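Local coordinates for protein 2-pyrone-4,6-dicarboxylic acid hydrolase, putative (Pseudomonas putida, PDB 2FFI) that is a putative TIM-barrel amidohydrolase that probably hydrolyses the lactone ring of 2-pyrone-4,6-dicarboxylate, at residues A[183-188]-A[224-229]. Sequence-based numbering, arbitrary orientation.
Sequences AELLTL and AHYGAE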
loop_
_atom_site.group_PDB
_atom_site.type_symbol
_atom_site.label_atom_id
_atom_site.label_comp_id
_atom_site.label_asym_id
_atom_site.label_seq_id
_atom_site.Cartn_x
_atom_site.Cartn_y
_atom_site.Cartn_z
ATOM N N ALA A 183 -11.818 -11.573 11.132
ATOM C CA ALA A 183 -11.657 -12.801 11.886
ATOM C C ALA A 183 -10.885 -13.811 11.057
ATOM O O ALA A 183 -9.876 -14.352 11.511
ATOM C CB ALA A 183 -13.004 -13.362 12.259
ATOM N N GLU A 184 -11.356 -14.067 9.840
ATOM C CA GLU A 184 -10.689 -15.025 8.952
ATOM C C GLU A 184 -9.255 -14.585 8.699
ATOM O O GLU A 184 -8.383 -15.404 8.457
ATOM C CB GLU A 184 -11.432 -15.118 7.613
ATOM C CG GLU A 184 -12.890 -15.529 7.700
ATOM C CD GLU A 184 -13.620 -15.415 6.360
ATOM O OE1 GLU A 184 -13.855 -14.274 5.899
ATOM O OE2 GLU A 184 -13.952 -16.465 5.762
ATOM N N LEU A 185 -9.024 -13.280 8.760
ATOM C CA LEU A 185 -7.702 -12.717 8.536
ATOM C C LEU A 185 -6.717 -13.127 9.650
ATOM O O LEU A 185 -5.568 -13.473 9.365
ATOM C CB LEU A 185 -7.819 -11.191 8.430
ATOM C CG LEU A 185 -6.676 -10.344 7.876
ATOM C CD1 LEU A 185 -5.573 -10.237 8.910
ATOM C CD2 LEU A 185 -6.156 -10.951 6.585
ATOM N N LEU A 186 -7.171 -13.112 10.904
ATOM C CA LEU A 186 -6.319 -13.478 12.039
ATOM C C LEU A 186 -6.164 -14.978 12.153
ATOM O O LEU A 186 -5.547 -15.472 13.092
ATOM C CB LEU A 186 -6.911 -12.969 13.350
ATOM C CG LEU A 186 -7.302 -11.508 13.422
ATOM C CD1 LEU A 186 -7.906 -11.236 14.773
ATOM C CD2 LEU A 186 -6.092 -10.644 13.169
ATOM N N THR A 187 -6.736 -15.699 11.200
ATOM C CA THR A 187 -6.683 -17.150 11.216
ATOM C C THR A 187 -6.337 -17.652 9.828
ATOM O O THR A 187 -6.252 -18.855 9.598
ATOM C CB THR A 187 -8.053 -17.748 11.628
ATOM O OG1 THR A 187 -8.574 -17.025 12.748
ATOM C CG2 THR A 187 -7.908 -19.210 12.023
ATOM N N LEU A 188 -6.130 -16.725 8.900
ATOM C CA LEU A 188 -5.819 -17.089 7.520
ATOM C C LEU A 188 -4.637 -18.046 7.406
ATOM O O LEU A 188 -3.808 -18.142 8.308
ATOM C CB LEU A 188 -5.535 -15.836 6.689
ATOM C CG LEU A 188 -5.412 -16.023 5.176
ATOM C CD1 LEU A 188 -6.717 -16.581 4.605
ATOM C CD2 LEU A 188 -5.084 -14.680 4.536
ATOM N N ALA A 224 0.571 -10.804 15.868
ATOM C CA ALA A 224 0.577 -12.070 16.596
ATOM C C ALA A 224 0.374 -13.262 15.656
ATOM O O ALA A 224 0.798 -14.374 15.966
ATOM C CB ALA A 224 -0.510 -12.063 17.671
ATOM N N HIS A 225 -0.264 -13.019 14.512
ATOM C CA HIS A 225 -0.540 -14.065 13.538
ATOM C C HIS A 225 0.371 -14.006 12.319
ATOM O O HIS A 225 0.681 -15.027 11.714
ATOM C CB HIS A 225 -1.996 -13.988 13.076
ATOM C CG HIS A 225 -2.391 -15.113 12.170
ATOM N ND1 HIS A 225 -3.313 -14.968 11.155
ATOM C CD2 HIS A 225 -1.972 -16.401 12.109
ATOM C CE1 HIS A 225 -3.440 -16.111 10.508
ATOM N NE2 HIS A 225 -2.635 -16.999 11.066
ATOM N N TYR A 226 0.794 -12.809 11.944
ATOM C CA TYR A 226 1.667 -12.668 10.788
ATOM C C TYR A 226 3.114 -12.398 11.165
ATOM O O TYR A 226 4.032 -12.913 10.520
ATOM C CB TYR A 226 1.149 -11.560 9.875
ATOM C CG TYR A 226 -0.094 -11.961 9.136
ATOM C CD1 TYR A 226 -0.071 -13.018 8.239
ATOM C CD2 TYR A 226 -1.291 -11.288 9.337
ATOM C CE1 TYR A 226 -1.210 -13.398 7.549
ATOM C CE2 TYR A 226 -2.443 -11.656 8.655
ATOM C CZ TYR A 226 -2.397 -12.711 7.758
ATOM O OH TYR A 226 -3.517 -13.050 7.041
ATOM N N GLY A 227 3.307 -11.588 12.206
ATOM C CA GLY A 227 4.644 -11.255 12.661
ATOM C C GLY A 227 5.079 -9.875 12.210
ATOM O O GLY A 227 4.563 -9.351 11.225
ATOM N N ALA A 228 6.032 -9.290 12.932
ATOM C CA ALA A 228 6.558 -7.961 12.622
ATOM C C ALA A 228 7.176 -7.881 11.226
ATOM O O ALA A 228 7.123 -6.834 10.572
ATOM C CB ALA A 228 7.593 -7.566 13.664
ATOM N N GLU A 229 7.770 -8.987 10.778
ATOM C CA GLU A 229 8.401 -9.043 9.457
ATOM C C GLU A 229 7.365 -9.057 8.332
ATOM O O GLU A 229 7.703 -9.245 7.164
ATOM C CB GLU A 229 9.309 -10.282 9.347
ATOM C CG GLU A 229 10.254 -10.238 8.131
ATOM C CD GLU A 229 11.225 -11.419 8.037
ATOM O OE1 GLU A 229 11.939 -11.691 9.035
ATOM O OE2 GLU A 229 11.288 -12.059 6.955
#
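The backbone oxygen of L185, at the end of helix 182-185, gathers groups from both segments. ND1 of H225 donates to L185 O over 3.2 Å; the acceptor lies in the imidazole plane and the donor on a lone pair in the carbonyl plane, but the bond is bent, with an N-H...O angle of 136°. L188 N adds a weak bond to the same oxygen, and Y226 OH stands 3.1 Å from L185 O. A chi1 of -174° sets H225 CG anti to the backbone N, and the imidazole beyond it lies against the turn at 185-188. L186 O sits over one face of this ring, offset toward the rim, while L188 O lies at the ring edge, 3.0 Å from H225 CE1. Carbonyl oxygens of L185, L186 and L188 thus meet the imidazole over one face and at its edge, and the bond through ND1 probably helps to set the ring's rotation.

The phenol end of Y226 packs against L185 and L188. CD1 of L185 meets the ring at its edge, 3.4 Å from Y226 CE2, and the two side chains cross at about a right angle. L185 CD2 and L188 CD2 each lie 3.4 Å from Y226 OH. T187 OG1 donates back to A183 O of the helix (3.2 Å), tying the threonine to it.

In this TIM-barrel protein, the contact joins the C-terminal end of helix 182-185 and the turn after it to the last part of helix 208-225 and Y226; the two helices precede strands 194-199 and 231-234. L185 and L186 also pack on L222 of helix 208-225, whereas L188 touches V153 and R154 of helix 149-156.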